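Local coordinates for putative carbohydrate metabolism domain-containing protein (Bacteroides vulgatus, PDB 3S30), which is of uncertain function but is probably a carbohydrate-active protein, perhaps a glycoside hydrolase, with a galactose-binding-like domain that holds a sodium ion, at residues Y224-A229 and T339-D344; D244-Y249 and T283-T288. All blocks are in the same frame, centred on the assembly; numbering follows the deposited sequence.

Interaction 1 of 2, residues Y224-A229 and T339-D344; sequences YYKYKA and TLLIDD. With NA (sodium ion), chain C.
With CG anti to the backbone N (chi1 -173°), the ring of Y227 lies beside L340 and the T339 carbonyl; in Y225, CG sits between N and the carbonyl carbon (chi1 85°), and the ring leads away from strand 339-343, leaving CB to meet I342. The Y227 ring presents CD1 to T339 O at 3.2 Å, obliquely, while L340 CA lies at the ring edge, near its plane. L340 CB is 4.0 Å from Y227 CD1. Two residues along each strand, beyond the K226-L341 pair, I342 CD1 meets CB of Y225 at 3.4 Å, and the side chains of Y225 and L340 cross at about a right angle. These four residues share one sheet face; Y224, K226, K228, T339, L341 and D343 share the other, where the CB atoms of K226 and L341 lie 4.2 Å apart. The backbones form an antiparallel ladder, as in the beta-sandwich of galactose-binding-like folds, with strand directions 170° apart. Reciprocal N-H to O bonds join Y224 with D343, K226 with L341, and K228 with T339; L341 N to K226 O, at 2.9 Å, is among the shortest. Replacing Y227 with an alanine would probably open a gap beside L340 and the T339 carbonyl and leave the A325 carbonyl without the hydroxyl that now bonds to it. D343, the partner of Y224, also binds the sodium ion, through OD1 at 2.5 Å, and N105, E107 and N165 supply further ligands. The same oxygen accepts the D344 amide (D344 N to D343 OD1, 2.8 Å), while OD2 of D343 takes the backbone N-H of R162.

Interaction 2 of 2, residues D244-Y249 and T283-T288; sequences DVFNIY and TDTHET
D284 OD1 is gripped twice by H286, and the backbone carbonyls of both residues border the ring of F246. The stronger bond, a His-carboxylate hydrogen bond, runs from H286 ND1 to D284 OD1 at 2.6 Å and is almost straight, 175° at the hydrogen. It leaves the imidazole in its own ring plane but reaches OD1 from above the carboxylate plane, 38° out of it. H286 N points at the same oxygen in a long, weak bond, D284 OD1 to H286 N being 3.5 Å. Together the two bonds tie side chain to side chain and side chain to backbone around T285, which turns its CB toward the other segment.

T285 carries the contact. Its OG1, set anti to the backbone N, lies over one face of the F246 ring, offset toward the rim, and T285 OG1 is 3.1 Å from F246 CE2. From there the hydroxyl also donates a weak bond to the backbone oxygen of F246, T285 OG1 to F246 O measuring 3.2 Å, so one residue supplies both the ring below the hydroxyl and the acceptor. The T285 carbonyl approaches the same corner of the ring, with T285 O 3.1 Å from F246 CE2, whereas H286 O lies farther off, at the ring edge near its plane. T285 CG2 turns to V245 instead, 3.9 Å from V245 CB, the two side chains crossing at about a right angle.

The loop between strands 276-281 and 291-297 thus lies against the lead-in to strand 247-254; F246 inserts its ring among Y225 and Y227 of strand 218-228 and L340 of strand 339-349, and I248, two residues on, packs on I342.

In the fold
Interaction 2 is nested within the chain loop that interaction 1 closes: the order is 224-229, 244-249, 283-288, then 339-344. Their centres lie about 9 Å apart, on the same side of the chain's centre, and both reach the same antiparallel strand system. Two probable hydrogen bonds join them directly, from A229 N to E287 OE2 at 2.6 Å and from Y225 OH to H286 O at 2.7 Å, while Y227 CG packs 3.4 Å from F246 CD2. Strand 218-228 is common to both: it pairs with strand 339-349, which carries a sodium ligand, and receives the 283-288 loop through Y225 OH and, just past its end, A229 N, all within the putative carbohydrate metabolism domain.

Interaction 1 of 2, residues Y224-A229 and T339-D344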
loop_
_atom_site.group_PDB
_atom_site.type_symbol
_atom_site.label_atom_id
_atom_site.label_comp_id
_atom_site.label_asym_id
_atom_site.label_seq_id
_atom_site.Cartn_x
_atom_site.Cartn_y
_atom_site.Cartn_z
ATOM N N TYR A 224 13.341 -4.691 1.389
ATOM C CA TYR A 224 13.810 -4.885 2.759
ATOM C C TYR A 224 12.815 -4.245 3.714
ATOM O O TYR A 224 12.247 -3.211 3.386
ATOM C CB TYR A 224 15.193 -4.253 2.954
ATOM C CG TYR A 224 16.305 -4.986 2.240
ATOM C CD1 TYR A 224 16.499 -4.828 0.869
ATOM C CD2 TYR A 224 17.168 -5.841 2.933
ATOM C CE1 TYR A 224 17.512 -5.499 0.202
ATOM C CE2 TYR A 224 18.181 -6.522 2.280
ATOM C CZ TYR A 224 18.353 -6.347 0.914
ATOM O OH TYR A 224 19.368 -7.004 0.260
ATOM N N TYR A 225 12.607 -4.861 4.881
ATOM C CA TYR A 225 11.715 -4.304 5.900
ATOM C C TYR A 225 12.276 -4.370 7.338
ATOM O O TYR A 225 13.235 -5.096 7.632
ATOM C CB TYR A 225 10.345 -5.006 5.848
ATOM C CG TYR A 225 10.281 -6.291 6.643
ATOM C CD1 TYR A 225 10.614 -7.503 6.072
ATOM C CD2 TYR A 225 9.880 -6.286 7.978
ATOM C CE1 TYR A 225 10.563 -8.685 6.807
ATOM C CE2 TYR A 225 9.821 -7.450 8.713
ATOM C CZ TYR A 225 10.162 -8.649 8.126
ATOM O OH TYR A 225 10.114 -9.807 8.867
ATOM N N LYS A 226 11.665 -3.565 8.203
ATOM C CA LYS A 226 11.736 -3.701 9.649
ATOM C C LYS A 226 10.294 -3.574 10.133
ATOM O O LYS A 226 9.500 -2.842 9.533
ATOM C CB LYS A 226 12.576 -2.583 10.287
ATOM C CG LYS A 226 14.060 -2.533 9.913
ATOM C CD LYS A 226 14.756 -1.442 10.715
ATOM C CE LYS A 226 16.245 -1.367 10.428
ATOM N NZ LYS A 226 16.938 -0.229 11.124
ATOM N N TYR A 227 9.944 -4.287 11.201
ATOM C CA TYR A 227 8.585 -4.250 11.729
ATOM C C TYR A 227 8.572 -4.420 13.221
ATOM O O TYR A 227 9.286 -5.264 13.777
ATOM C CB TYR A 227 7.711 -5.347 11.121
ATOM C CG TYR A 227 6.231 -5.249 11.512
ATOM C CD1 TYR A 227 5.455 -4.160 11.125
ATOM C CD2 TYR A 227 5.628 -6.236 12.267
ATOM C CE1 TYR A 227 4.120 -4.067 11.485
ATOM C CE2 TYR A 227 4.292 -6.161 12.615
ATOM C CZ TYR A 227 3.539 -5.083 12.216
ATOM O OH TYR A 227 2.213 -5.025 12.572
ATOM N N LYS A 228 7.747 -3.604 13.856
ATOM C CA LYS A 228 7.500 -3.667 15.282
ATOM C C LYS A 228 5.984 -3.429 15.452
ATOM O O LYS A 228 5.463 -2.404 15.024
ATOM C CB LYS A 228 8.369 -2.614 15.980
ATOM C CG LYS A 228 8.021 -2.261 17.424
ATOM C CD LYS A 228 8.526 -3.278 18.414
ATOM C CE LYS A 228 8.588 -2.692 19.826
ATOM N NZ LYS A 228 9.182 -3.662 20.789
ATOM N N ALA A 229 5.287 -4.412 16.014
ATOM C CA ALA A 229 3.880 -4.268 16.377
ATOM C C ALA A 229 3.697 -3.212 17.488
ATOM O O ALA A 229 4.579 -3.030 18.315
ATOM C CB ALA A 229 3.312 -5.623 16.822
ATOM N N THR A 339 4.750 -0.188 13.255
ATOM C CA THR A 339 5.655 0.514 12.370
ATOM C C THR A 339 6.296 -0.455 11.382
ATOM O O THR A 339 6.991 -1.380 11.778
ATOM C CB THR A 339 6.715 1.287 13.172
ATOM O OG1 THR A 339 6.042 2.151 14.103
ATOM C CG2 THR A 339 7.589 2.140 12.239
ATOM N N LEU A 340 6.003 -0.263 10.095
ATOM C CA LEU A 340 6.650 -1.020 9.024
ATOM C C LEU A 340 7.537 -0.047 8.271
ATOM O O LEU A 340 7.050 0.962 7.751
ATOM C CB LEU A 340 5.625 -1.631 8.069
ATOM C CG LEU A 340 6.145 -2.497 6.913
ATOM C CD1 LEU A 340 6.831 -3.785 7.393
ATOM C CD2 LEU A 340 4.988 -2.842 5.973
ATOM N N LEU A 341 8.836 -0.337 8.249
ATOM C CA LEU A 341 9.771 0.420 7.439
ATOM C C LEU A 341 10.079 -0.415 6.206
ATOM O O LEU A 341 10.261 -1.607 6.296
ATOM C CB LEU A 341 11.050 0.775 8.230
ATOM C CG LEU A 341 10.862 1.584 9.533
ATOM C CD1 LEU A 341 12.187 1.916 10.201
ATOM C CD2 LEU A 341 10.067 2.871 9.313
ATOM N N ILE A 342 10.099 0.221 5.043
ATOM C CA ILE A 342 10.430 -0.466 3.798
ATOM C C ILE A 342 11.459 0.343 3.047
ATOM O O ILE A 342 11.397 1.560 3.026
ATOM C CB ILE A 342 9.194 -0.652 2.885
ATOM C CG1 ILE A 342 8.057 -1.362 3.637
ATOM C CG2 ILE A 342 9.576 -1.469 1.631
ATOM C CD1 ILE A 342 8.403 -2.832 4.040
ATOM N N ASP A 343 12.402 -0.340 2.418
ATOM C CA ASP A 343 13.401 0.326 1.601
ATOM C C ASP A 343 13.808 -0.538 0.410
ATOM O O ASP A 343 13.609 -1.762 0.419
ATOM C CB ASP A 343 14.630 0.617 2.454
ATOM C CG ASP A 343 15.372 1.852 2.006
ATOM O OD1 ASP A 343 15.043 2.425 0.940
ATOM O OD2 ASP A 343 16.279 2.269 2.741
ATOM N N ASP A 344 14.397 0.113 -0.594
ATOM C CA ASP A 344 14.950 -0.545 -1.777
ATOM C C ASP A 344 14.036 -1.648 -2.318
ATOM O O ASP A 344 14.415 -2.819 -2.397
ATOM C CB ASP A 344 16.353 -1.078 -1.483
ATOM C CG ASP A 344 17.326 0.027 -1.142
ATOM O OD1 ASP A 344 17.315 1.059 -1.843
ATOM O OD2 ASP A 344 18.113 -0.133 -0.183
HETATM NA NA NA C . 15.787 4.599 0.081
#

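Interaction 2 of 2, residues D244-Y249 and T283-T288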
loop_
_atom_site.group_PDB
_atom_site.type_symbol
_atom_site.label_atom_id
_atom_site.label_comp_id
_atom_site.label_asym_id
_atom_site.label_seq_id
_atom_site.Cartn_x
_atom_site.Cartn_y
_atom_site.Cartn_z
ATOM N N ASP A 244 -0.072 -7.464 16.365
ATOM C CA ASP A 244 -0.407 -6.990 15.028
ATOM C C ASP A 244 0.548 -7.588 13.995
ATOM O O ASP A 244 1.730 -7.843 14.301
ATOM C CB ASP A 244 -0.316 -5.457 14.973
ATOM C CG ASP A 244 -1.126 -4.847 13.824
ATOM O OD1 ASP A 244 -1.775 -5.588 13.035
ATOM O OD2 ASP A 244 -1.101 -3.600 13.722
ATOM N N VAL A 245 0.036 -7.837 12.791
ATOM C CA VAL A 245 0.886 -8.257 11.681
ATOM C C VAL A 245 0.672 -7.314 10.512
ATOM O O VAL A 245 -0.379 -6.676 10.392
ATOM C CB VAL A 245 0.676 -9.766 11.271
ATOM C CG1 VAL A 245 0.798 -10.694 12.516
ATOM C CG2 VAL A 245 -0.670 -9.989 10.539
ATOM N N PHE A 246 1.698 -7.202 9.679
ATOM C CA PHE A 246 1.684 -6.304 8.540
ATOM C C PHE A 246 1.396 -7.096 7.275
ATOM O O PHE A 246 1.380 -8.321 7.299
ATOM C CB PHE A 246 3.027 -5.576 8.425
ATOM C CG PHE A 246 4.197 -6.456 7.993
ATOM C CD1 PHE A 246 4.510 -6.610 6.650
ATOM C CD2 PHE A 246 5.013 -7.067 8.933
ATOM C CE1 PHE A 246 5.603 -7.386 6.247
ATOM C CE2 PHE A 246 6.107 -7.840 8.540
ATOM C CZ PHE A 246 6.396 -7.999 7.193
ATOM N N ASN A 247 1.186 -6.401 6.164
ATOM C CA ASN A 247 0.992 -7.095 4.894
ATOM C C ASN A 247 1.820 -6.451 3.794
ATOM O O ASN A 247 2.041 -5.254 3.792
ATOM C CB ASN A 247 -0.501 -7.167 4.508
ATOM C CG ASN A 247 -0.808 -8.321 3.536
ATOM O OD1 ASN A 247 0.087 -9.040 3.107
ATOM N ND2 ASN A 247 -2.073 -8.476 3.177
ATOM N N ILE A 248 2.314 -7.287 2.891
ATOM C CA ILE A 248 2.949 -6.848 1.658
ATOM C C ILE A 248 2.445 -7.784 0.566
ATOM O O ILE A 248 2.490 -9.015 0.718
ATOM C CB ILE A 248 4.499 -6.934 1.731
ATOM C CG1 ILE A 248 5.057 -5.957 2.773
ATOM C CG2 ILE A 248 5.150 -6.648 0.354
ATOM C CD1 ILE A 248 6.618 -5.970 2.843
ATOM N N TYR A 249 1.949 -7.204 -0.522
ATOM C CA TYR A 249 1.601 -7.976 -1.711
ATOM C C TYR A 249 1.597 -7.125 -2.989
ATOM O O TYR A 249 1.710 -5.894 -2.953
ATOM C CB TYR A 249 0.251 -8.677 -1.530
ATOM C CG TYR A 249 -0.952 -7.764 -1.440
ATOM C CD1 TYR A 249 -1.340 -7.213 -0.226
ATOM C CD2 TYR A 249 -1.730 -7.484 -2.562
ATOM C CE1 TYR A 249 -2.446 -6.400 -0.127
ATOM C CE2 TYR A 249 -2.839 -6.653 -2.473
ATOM C CZ TYR A 249 -3.186 -6.107 -1.248
ATOM O OH TYR A 249 -4.288 -5.286 -1.129
ATOM N N THR A 283 4.486 -14.186 3.275
ATOM C CA THR A 283 4.046 -15.157 4.269
ATOM C C THR A 283 4.807 -14.969 5.591
ATOM O O THR A 283 4.186 -14.911 6.647
ATOM C CB THR A 283 4.115 -16.620 3.709
ATOM O OG1 THR A 283 5.451 -16.946 3.309
ATOM C CG2 THR A 283 3.182 -16.761 2.479
ATOM N N ASP A 284 6.132 -14.826 5.536
ATOM C CA ASP A 284 6.924 -14.559 6.740
ATOM C C ASP A 284 6.804 -13.080 7.088
ATOM O O ASP A 284 7.239 -12.209 6.315
ATOM C CB ASP A 284 8.384 -14.942 6.521
ATOM C CG ASP A 284 9.161 -15.074 7.818
ATOM O OD1 ASP A 284 8.855 -14.344 8.784
ATOM O OD2 ASP A 284 10.085 -15.926 7.872
ATOM N N THR A 285 6.230 -12.802 8.256
ATOM C CA THR A 285 5.826 -11.441 8.631
ATOM C C THR A 285 6.343 -11.020 10.035
ATOM O O THR A 285 5.790 -10.097 10.654
ATOM C CB THR A 285 4.286 -11.364 8.563
ATOM O OG1 THR A 285 3.867 -10.034 8.272
ATOM C CG2 THR A 285 3.633 -11.847 9.839
ATOM N N HIS A 286 7.407 -11.683 10.509
ATOM C CA HIS A 286 7.925 -11.504 11.878
ATOM C C HIS A 286 8.461 -10.098 12.182
ATOM O O HIS A 286 8.894 -9.369 11.287
ATOM C CB HIS A 286 9.021 -12.559 12.216
ATOM C CG HIS A 286 10.303 -12.391 11.453
ATOM N ND1 HIS A 286 10.503 -12.933 10.202
ATOM C CD2 HIS A 286 11.459 -11.757 11.770
ATOM C CE1 HIS A 286 11.715 -12.625 9.772
ATOM N NE2 HIS A 286 12.319 -11.914 10.708
ATOM N N GLU A 287 8.449 -9.749 13.466
ATOM C CA GLU A 287 9.021 -8.487 13.945
ATOM C C GLU A 287 10.532 -8.504 13.881
ATOM O O GLU A 287 11.168 -9.532 14.142
ATOM C CB GLU A 287 8.621 -8.219 15.403
ATOM C CG GLU A 287 7.137 -8.059 15.627
ATOM C CD GLU A 287 6.822 -7.616 17.034
ATOM O OE1 GLU A 287 6.928 -8.439 17.970
ATOM O OE2 GLU A 287 6.473 -6.436 17.207
ATOM N N THR A 288 11.111 -7.348 13.575
ATOM C CA THR A 288 12.570 -7.216 13.573
ATOM C C THR A 288 13.007 -5.758 13.462
ATOM O O THR A 288 12.358 -4.944 12.799
ATOM C CB THR A 288 13.220 -8.049 12.430
ATOM O OG1 THR A 288 14.621 -7.780 12.374
ATOM C CG2 THR A 288 12.607 -7.710 11.082
#